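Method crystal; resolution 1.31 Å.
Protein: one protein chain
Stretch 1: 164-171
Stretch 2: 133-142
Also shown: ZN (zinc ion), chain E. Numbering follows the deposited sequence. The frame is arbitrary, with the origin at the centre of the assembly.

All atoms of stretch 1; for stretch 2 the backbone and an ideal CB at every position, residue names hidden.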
# COMPACT_ATOMS: atom_id res chain seq x y z
N VAL A 164 14.62 -5.13 -12.67
CA VAL A 164 13.21 -5.44 -12.51
C VAL A 164 12.38 -4.17 -12.40
O VAL A 164 11.31 -4.06 -12.99
CB VAL A 164 12.99 -6.37 -11.31
CG1 VAL A 164 11.51 -6.51 -10.97
CG2 VAL A 164 13.59 -7.73 -11.61
N LEU A 165 12.87 -3.18 -11.65
CA LEU A 165 12.13 -1.91 -11.55
C LEU A 165 11.99 -1.25 -12.92
O LEU A 165 10.92 -0.71 -13.26
CB LEU A 165 12.79 -0.97 -10.54
CG LEU A 165 12.79 -1.45 -9.09
CD1 LEU A 165 13.46 -0.41 -8.20
CD2 LEU A 165 11.40 -1.79 -8.57
N GLN A 166 13.05 -1.30 -13.72
CA GLN A 166 13.03 -0.67 -15.03
C GLN A 166 12.03 -1.38 -15.95
O GLN A 166 11.25 -0.73 -16.64
CB GLN A 166 14.43 -0.65 -15.64
CG GLN A 166 14.56 0.24 -16.88
CD GLN A 166 14.69 1.70 -16.51
OE1 GLN A 166 15.70 2.11 -15.93
NE2 GLN A 166 13.68 2.49 -16.82
N LYS A 167 12.07 -2.71 -15.96
CA LYS A 167 11.28 -3.48 -16.91
C LYS A 167 9.82 -3.64 -16.49
O LYS A 167 8.91 -3.62 -17.32
CB LYS A 167 11.91 -4.86 -17.09
CG LYS A 167 11.23 -5.74 -18.12
CD LYS A 167 12.04 -6.99 -18.42
CE LYS A 167 11.26 -7.95 -19.29
NZ LYS A 167 10.66 -7.30 -20.49
N HIS A 168 9.59 -3.81 -15.19
CA HIS A 168 8.29 -4.26 -14.69
C HIS A 168 7.50 -3.25 -13.92
O HIS A 168 6.32 -3.48 -13.69
CB HIS A 168 8.45 -5.56 -13.90
CG HIS A 168 8.96 -6.69 -14.74
ND1 HIS A 168 8.26 -7.18 -15.78
CD2 HIS A 168 10.13 -7.42 -14.66
CE1 HIS A 168 8.96 -8.18 -16.35
NE2 HIS A 168 10.11 -8.32 -15.67
N VAL A 169 8.12 -2.14 -13.53
CA VAL A 169 7.43 -1.12 -12.72
C VAL A 169 7.32 0.20 -13.47
O VAL A 169 6.21 0.62 -13.80
CB VAL A 169 8.10 -0.94 -11.33
CG1 VAL A 169 7.38 0.15 -10.54
CG2 VAL A 169 8.08 -2.24 -10.55
N PHE A 170 8.46 0.84 -13.72
CA PHE A 170 8.46 2.14 -14.38
C PHE A 170 8.44 1.92 -15.89
O PHE A 170 9.43 2.17 -16.58
CB PHE A 170 9.66 2.97 -13.92
CG PHE A 170 9.63 3.26 -12.45
CD1 PHE A 170 8.73 4.18 -11.93
CD2 PHE A 170 10.49 2.60 -11.58
CE1 PHE A 170 8.68 4.44 -10.57
CE2 PHE A 170 10.45 2.86 -10.22
CZ PHE A 170 9.55 3.78 -9.72
N ASN A 171 7.31 1.43 -16.37
CA ASN A 171 7.21 0.90 -17.73
C ASN A 171 5.96 1.35 -18.47
O ASN A 171 5.60 0.76 -19.49
CB ASN A 171 7.32 -0.64 -17.72
CG ASN A 171 6.15 -1.30 -17.00
OD1 ASN A 171 5.20 -0.63 -16.59
ND2 ASN A 171 6.20 -2.62 -16.87
N UNK A 133 7.91 -4.09 -0.91
CA UNK A 133 9.11 -3.30 -0.63
C UNK A 133 9.22 -2.09 -1.51
O UNK A 133 10.18 -1.33 -1.36
CB UNK A 133 10.36 -4.16 -0.79
N UNK A 134 8.24 -1.87 -2.38
CA UNK A 134 8.30 -0.74 -3.32
C UNK A 134 7.00 0.03 -3.48
O UNK A 134 6.98 1.04 -4.17
CB UNK A 134 8.73 -1.25 -4.70
N UNK A 135 5.91 -0.42 -2.87
CA UNK A 135 4.59 0.17 -3.13
C UNK A 135 4.50 1.66 -2.76
O UNK A 135 3.91 2.44 -3.51
CB UNK A 135 3.52 -0.61 -2.35
N UNK A 136 5.09 2.05 -1.62
CA UNK A 136 5.10 3.45 -1.23
C UNK A 136 6.02 4.29 -2.09
O UNK A 136 5.64 5.37 -2.53
CB UNK A 136 5.51 3.58 0.24
N UNK A 137 7.22 3.78 -2.36
CA UNK A 137 8.12 4.44 -3.29
C UNK A 137 7.38 4.79 -4.59
O UNK A 137 7.46 5.91 -5.09
CB UNK A 137 9.33 3.55 -3.58
N UNK A 138 6.66 3.80 -5.13
CA UNK A 138 5.99 4.00 -6.40
C UNK A 138 4.83 4.98 -6.29
O UNK A 138 4.77 5.98 -7.01
CB UNK A 138 5.49 2.66 -6.94
N UNK A 139 3.89 4.71 -5.40
CA UNK A 139 2.70 5.56 -5.35
C UNK A 139 3.06 6.99 -4.92
O UNK A 139 2.45 7.96 -5.40
CB UNK A 139 1.67 4.97 -4.39
N UNK A 140 4.07 7.14 -4.05
CA UNK A 140 4.49 8.47 -3.59
C UNK A 140 5.23 9.26 -4.67
O UNK A 140 5.33 10.48 -4.57
CB UNK A 140 5.38 8.33 -2.36
N UNK A 141 5.78 8.58 -5.67
CA UNK A 141 6.73 9.21 -6.59
C UNK A 141 6.25 10.47 -7.35
O UNK A 141 7.05 11.36 -7.59
CB UNK A 141 7.15 8.16 -7.62
N UNK A 142 4.95 10.57 -7.69
CA UNK A 142 4.54 11.80 -8.40
C UNK A 142 4.68 13.08 -7.57
O UNK A 142 4.69 14.17 -8.13
CB UNK A 142 3.08 11.66 -8.85
ZN ZN E . 8.75 -8.78 1.97

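Position 133 lies in the loop before the helix, and its ideal CB has nothing of stretch 1 within 5.5 Å. Stretch 1 therefore sets no preference, but the zinc ion lies on the side to which CA-to-CB points. The ideal CB at 133 is about 5.6 Å from ZN, a gap that suits histidine and that glutamate could span only when fully extended; cysteine and aspartate are too short. The residue is His133, whose NE2 sits 2.1 Å from ZN; a water and atoms elsewhere in the structure complete the coordination.

Position 134 comes right before the helix, at the N-cap, where serine, threonine, aspartate or asparagine would be usual choices. Here, however, CA-to-CB points toward stretch 1, and the ideal CB is 4.7 Å from CD2 of Leu165. The methyls of Leu165 and Val169 offer only hydrocarbon, with space left between them and the CB, so a long apolar side chain such as leucine, isoleucine or methionine would fill the gap. The residue is Ile134. With chi1 at p and chi2 at t, it carries CD1 to 3.8 Å from CD2 of Leu165 and 3.7 Å from CG2 of Val169, so one methyl group packs against two residues four apart in stretch 1.

Positions 135 and 136 are helical and out of reach of stretch 1, which leaves many residues possible. A small polar group is common in a first turn, and Ser135 fits that pattern. At 136, phi/psi of -71/-45 would suit any helical residue, so the backbone does not demand the Gly136 found there.

At 137 the CB again points toward stretch 1, but nothing lies within 5.5 Å of it. A medium or large apolar side chain could extend toward Leu165 and Phe170. Leu137 does so without close contact: the approach is no closer than 4.9 Å, from CG of Leu137 to CZ of Phe170.

Position 138 faces stretch 1 more directly, with the ideal CB 4.8 Å from CG1 of Val169 and 5.0 Å from CZ of Phe170. An aliphatic residue of modest size, valine or isoleucine, suits this apolar setting, whereas a charge would find no partner in it. Val138, with chi1 at t, places CG2 3.7 Å from CG1 of Val169 and 4.2 Å from CZ of Phe170, joining the aliphatic contact to the aromatic one.

Positions 139 and 140 are out of reach, so stretch 1 favours no residue at either. They hold Val139 and Asn140, the latter hydrogen-bonded elsewhere in the structure.

At 141, in a 3-10 segment, CB points toward stretch 1 and its ideal position is 5.0 Å from CE1 of Phe170. A small residue, alanine, serine or threonine, would fit. Ser141 brings OG to the edge of the ring, 4.5 Å from CE1 of Phe170, while the same OG donates a hydrogen bond to O of Val138 at 2.7 Å, satisfying the hydroxyl beside a hydrocarbon neighbour.

Position 142 is out of reach, and its phi of -65° is compatible with proline; Pro142 occupies it.

Stretch 2 (133-142) HISGLVVNSP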
# COMPACT_ATOMS: atom_id res chain seq x y z
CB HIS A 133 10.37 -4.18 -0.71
CG HIS A 133 10.37 -5.27 0.32
ND1 HIS A 133 11.15 -5.27 1.43
CD2 HIS A 133 9.56 -6.38 0.41
CE1 HIS A 133 10.85 -6.35 2.17
NE2 HIS A 133 9.87 -7.02 1.55
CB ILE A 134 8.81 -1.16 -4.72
CG1 ILE A 134 7.83 -2.15 -5.36
CG2 ILE A 134 10.23 -1.69 -4.63
CD1 ILE A 134 8.04 -2.39 -6.84
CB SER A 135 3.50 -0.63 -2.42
OG SER A 135 3.75 -0.71 -1.05
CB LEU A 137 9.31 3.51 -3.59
CG LEU A 137 10.12 3.79 -4.86
CD1 LEU A 137 10.86 5.12 -4.81
CD2 LEU A 137 11.08 2.64 -5.13
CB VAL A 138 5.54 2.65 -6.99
CG1 VAL A 138 4.66 2.86 -8.22
CG2 VAL A 138 6.75 1.78 -7.33
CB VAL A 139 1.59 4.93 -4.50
CG1 VAL A 139 0.38 5.85 -4.41
CG2 VAL A 139 1.18 3.58 -5.10
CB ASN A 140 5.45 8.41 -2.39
CG ASN A 140 4.87 7.81 -1.11
OD1 ASN A 140 5.66 7.53 -0.20
ND2 ASN A 140 3.57 7.64 -1.00
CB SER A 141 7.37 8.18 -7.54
OG SER A 141 6.40 7.59 -8.40
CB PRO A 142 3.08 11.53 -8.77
CG PRO A 142 3.00 10.03 -8.83
CD PRO A 142 3.88 9.57 -7.71
O HOH W 1 8.65 -9.38 0.05
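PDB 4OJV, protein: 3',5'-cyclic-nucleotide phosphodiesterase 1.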